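Local coordinates for Ycf48-like protein (Thermosynechococcus elongatus, PDB 2XBG) that probably assists the early steps of photosystem II assembly and the replacement of photodamaged D1, whose C-terminal extension it binds, at residues 22-27 and 317-322. Sequence-based numbering, arbitrary orientation.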
ATOM      1  N   LEU A  22      -2.245 -13.875 -15.627  1.00 21.51           N
ATOM      2  CA  LEU A  22      -1.076 -14.299 -14.912  1.00 22.50           C
ATOM      3  C   LEU A  22      -1.531 -15.154 -13.747  1.00 24.17           C
ATOM      4  O   LEU A  22      -2.470 -14.840 -13.014  1.00 23.91           O
ATOM      5  CB  LEU A  22      -0.303 -13.038 -14.507  1.00 22.78           C
ATOM      6  CG  LEU A  22       1.111 -13.310 -14.006  1.00 26.02           C
ATOM      7  CD1 LEU A  22       1.996 -14.146 -14.959  1.00 30.38           C
ATOM      8  CD2 LEU A  22       1.682 -11.931 -13.708  1.00 29.86           C
ATOM      9  N   ASP A  23      -0.744 -16.204 -13.570  1.00 26.18           N
ATOM     10  CA  ASP A  23      -0.888 -17.174 -12.511  1.00 25.36           C
ATOM     11  C   ASP A  23      -0.824 -16.594 -11.061  1.00 27.62           C
ATOM     12  O   ASP A  23      -1.745 -16.580 -10.240  1.00 30.08           O
ATOM     13  CB  ASP A  23       0.040 -18.367 -12.915  1.00 26.86           C
ATOM     14  CG  ASP A  23       1.526 -18.039 -13.236  1.00 18.87           C
ATOM     15  OD1 ASP A  23       2.023 -16.911 -13.283  1.00 31.84           O
ATOM     16  OD2 ASP A  23       2.342 -18.985 -13.281  1.00 22.62           O
ATOM     17  N   TYR A  24       0.284 -15.971 -10.710  1.00 24.92           N
ATOM     18  CA  TYR A  24       0.469 -15.471  -9.355  1.00 21.86           C
ATOM     19  C   TYR A  24       0.773 -13.999  -9.618  1.00 19.12           C
ATOM     20  O   TYR A  24       1.642 -13.665 -10.418  1.00 20.87           O
ATOM     21  CB  TYR A  24       1.727 -16.157  -8.796  1.00 21.78           C
ATOM     22  CG  TYR A  24       2.296 -15.454  -7.586  1.00 19.91           C
ATOM     23  CD1 TYR A  24       1.583 -15.353  -6.403  1.00 18.93           C
ATOM     24  CD2 TYR A  24       3.552 -14.894  -7.639  1.00 19.34           C
ATOM     25  CE1 TYR A  24       2.104 -14.769  -5.300  1.00 18.70           C
ATOM     26  CE2 TYR A  24       4.049 -14.209  -6.561  1.00 17.41           C
ATOM     27  CZ  TYR A  24       3.336 -14.167  -5.386  1.00 16.97           C
ATOM     28  OH  TYR A  24       3.828 -13.499  -4.302  1.00 16.66           O
ATOM     29  N   ASN A  25       0.195 -13.129  -8.789  1.00 15.53           N
ATOM     30  CA  ASN A  25       0.539 -11.705  -8.796  1.00 12.98           C
ATOM     31  C   ASN A  25       1.553 -11.445  -7.707  1.00 13.59           C
ATOM     32  O   ASN A  25       1.234 -11.525  -6.524  1.00 13.99           O
ATOM     33  CB  ASN A  25      -0.691 -10.841  -8.542  1.00 13.63           C
ATOM     34  CG  ASN A  25      -0.310  -9.429  -8.207  1.00 11.85           C
ATOM     35  OD1 ASN A  25       0.582  -8.851  -8.860  1.00 13.54           O
ATOM     36  ND2 ASN A  25      -0.873  -8.905  -7.147  1.00 12.68           N
ATOM     37  N   PRO A  26       2.762 -10.987  -8.077  1.00 11.19           N
ATOM     38  CA  PRO A  26       3.777 -10.725  -7.062  1.00 11.87           C
ATOM     39  C   PRO A  26       3.721  -9.306  -6.499  1.00 11.92           C
ATOM     40  O   PRO A  26       4.533  -8.995  -5.632  1.00 15.82           O
ATOM     41  CB  PRO A  26       5.086 -10.958  -7.798  1.00 12.46           C
ATOM     42  CG  PRO A  26       4.787 -10.507  -9.215  1.00 13.97           C
ATOM     43  CD  PRO A  26       3.331 -10.907  -9.446  1.00 12.05           C
ATOM     44  N   TRP A  27       2.857  -8.454  -7.025  1.00 11.00           N
ATOM     45  CA  TRP A  27       2.933  -7.028  -6.714  1.00 10.14           C
ATOM     46  C   TRP A  27       1.925  -6.633  -5.623  1.00 11.99           C
ATOM     47  O   TRP A  27       0.719  -6.752  -5.798  1.00 12.74           O
ATOM     48  CB  TRP A  27       2.679  -6.206  -7.969  1.00 10.98           C
ATOM     49  CG  TRP A  27       3.731  -6.441  -9.013  1.00 11.94           C
ATOM     50  CD1 TRP A  27       3.585  -7.140 -10.185  1.00 13.40           C
ATOM     51  CD2 TRP A  27       5.077  -5.956  -9.003  1.00 10.34           C
ATOM     52  NE1 TRP A  27       4.764  -7.114 -10.882  1.00 13.46           N
ATOM     53  CE2 TRP A  27       5.679  -6.349 -10.208  1.00 11.16           C
ATOM     54  CE3 TRP A  27       5.799  -5.129  -8.145  1.00 10.02           C
ATOM     55  CZ2 TRP A  27       6.997  -6.047 -10.543  1.00 12.20           C
ATOM     56  CZ3 TRP A  27       7.068  -4.824  -8.473  1.00  9.49           C
ATOM     57  CH2 TRP A  27       7.659  -5.229  -9.678  1.00 10.07           C
ATOM     58  N   ARG A 317       5.391  -3.062  -4.853  1.00  8.99           N
ATOM     59  CA  ARG A 317       6.530  -3.750  -4.301  1.00  9.09           C
ATOM     60  C   ARG A 317       6.427  -5.233  -4.669  1.00  9.73           C
ATOM     61  O   ARG A 317       5.366  -5.865  -4.522  1.00 10.56           O
ATOM     62  CB  ARG A 317       6.626  -3.566  -2.794  1.00 11.82           C
ATOM     63  CG  ARG A 317       7.835  -4.247  -2.238  1.00 16.55           C
ATOM     64  CD  ARG A 317       8.023  -4.017  -0.774  1.00 19.19           C
ATOM     65  NE  ARG A 317       7.035  -4.700  -0.008  1.00 24.67           N
ATOM     66  CZ  ARG A 317       7.152  -5.959   0.398  1.00 24.99           C
ATOM     67  NH1 ARG A 317       8.259  -6.666   0.285  1.00 26.62           N
ATOM     68  NH2 ARG A 317       6.128  -6.430   1.056  1.00 25.18           N
ATOM     69  N   TYR A 318       7.543  -5.821  -5.095  1.00  9.98           N
ATOM     70  CA  TYR A 318       7.585  -7.220  -5.525  1.00 10.22           C
ATOM     71  C   TYR A 318       7.691  -8.109  -4.290  1.00 11.99           C
ATOM     72  O   TYR A 318       8.559  -7.934  -3.440  1.00 13.02           O
ATOM     73  CB  TYR A 318       8.783  -7.411  -6.465  1.00 10.20           C
ATOM     74  CG  TYR A 318       8.802  -8.766  -7.124  1.00 11.59           C
ATOM     75  CD1 TYR A 318       8.221  -8.954  -8.364  1.00 10.78           C
ATOM     76  CD2 TYR A 318       9.356  -9.860  -6.499  1.00 13.66           C
ATOM     77  CE1 TYR A 318       8.164 -10.217  -8.953  1.00 11.94           C
ATOM     78  CE2 TYR A 318       9.323 -11.125  -7.095  1.00 15.70           C
ATOM     79  CZ  TYR A 318       8.713 -11.296  -8.320  1.00 14.76           C
ATOM     80  OH  TYR A 318       8.668 -12.577  -8.855  1.00 20.65           O
ATOM     81  N   VAL A 319       6.802  -9.093  -4.238  1.00 12.52           N
ATOM     82  CA  VAL A 319       6.663 -10.159  -3.238  1.00 14.31           C
ATOM     83  C   VAL A 319       6.902 -11.529  -3.875  1.00 13.98           C
ATOM     84  O   VAL A 319       6.084 -12.051  -4.666  1.00 16.17           O
ATOM     85  CB  VAL A 319       5.251 -10.150  -2.568  1.00 13.72           C
ATOM     86  CG1 VAL A 319       5.105 -11.224  -1.502  1.00 18.56           C
ATOM     87  CG2 VAL A 319       5.014  -8.738  -2.000  1.00 16.33           C
ATOM     88  N   THR A 320       8.049 -12.109  -3.581  1.00 16.61           N
ATOM     89  CA  THR A 320       8.360 -13.471  -4.059  1.00 17.90           C
ATOM     90  C   THR A 320       7.323 -14.460  -3.522  1.00 17.26           C
ATOM     91  O   THR A 320       6.863 -14.337  -2.384  1.00 19.98           O
ATOM     92  CB  THR A 320       9.779 -13.919  -3.619  1.00 19.34           C
ATOM     93  OG1 THR A 320      10.728 -12.968  -4.101  1.00 23.45           O
ATOM     94  CG2 THR A 320      10.081 -15.350  -4.057  1.00 20.45           C
ATOM     95  N   ASP A 321       6.915 -15.432  -4.353  1.00 17.62           N
ATOM     96  CA  ASP A 321       5.910 -16.425  -3.931  1.00 19.72           C
ATOM     97  C   ASP A 321       6.561 -17.454  -3.032  1.00 21.86           C
ATOM     98  O   ASP A 321       7.320 -18.322  -3.498  1.00 23.63           O
ATOM     99  CB  ASP A 321       5.299 -17.148  -5.127  1.00 18.98           C
ATOM    100  CG  ASP A 321       4.102 -17.997  -4.757  1.00 20.88           C
ATOM    101  OD1 ASP A 321       3.762 -18.140  -3.566  1.00 25.96           O
ATOM    102  OD2 ASP A 321       3.442 -18.500  -5.682  1.00 26.34           O
ATOM    103  N   LEU A 322       6.290 -17.350  -1.732  1.00 24.03           N
ATOM    104  CA  LEU A 322       6.828 -18.346  -0.803  1.00 25.35           C
ATOM    105  C   LEU A 322       5.724 -19.193  -0.192  1.00 26.59           C
ATOM    106  O   LEU A 322       5.954 -19.840   0.834  1.00 27.40           O
ATOM    107  CB  LEU A 322       7.624 -17.654   0.304  1.00 25.61           C
ATOM    108  CG  LEU A 322       8.858 -16.906  -0.223  1.00 26.11           C
ATOM    109  CD1 LEU A 322       9.513 -16.128   0.943  1.00 29.77           C
ATOM    110  CD2 LEU A 322       9.871 -17.809  -0.937  1.00 24.87           C
TER
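Tyr24 reaches across to the C-terminal tail with its hydroxyl and with one ring face. Its OH donates to Val319 O (2.7 Å), the carbonyl oxygen lying at the ring edge while the hydroxyl stands above the carbonyl plane. Over the face, Asp321 CB sits 3.7 Å from the Tyr24 ring centroid, a CH-pi contact, and the carboxylate stacks on the ring with the two planes 17° apart. CG of Asp321 is anti to the backbone N (chi1 -170°), which carries the carboxylate back along the ring; its OD1 is hydrogen-bonded to Thr323.

CB of Pro26 lies over one face of Tyr318, a CH-pi contact, while CG sits just outside its rim, each 3.4 Å from Tyr318 CE1, and Pro26 O accepts from Val319 N (2.7 Å) in the carbonyl plane. Tyr318 in turn directs its edge at the six-membered ring of Trp27, a T-shaped pair with planes at 86°, and Trp27 CZ3 lies 3.7 Å from Tyr318 CB. Just before strand 27-31, Asn25 OD1 accepts from Trp27 N (2.9 Å) in an Asx turn, and its ND2 donates back to Trp27 O. Trp27 and Tyr318 form an antiparallel non-hydrogen-bonded pair, joining the N-terminal strand to the last strand, 314-318, in one four-stranded blade: the "Velcro" closure characteristic of beta-propellers, here sealing the seven-bladed ring of Ycf48.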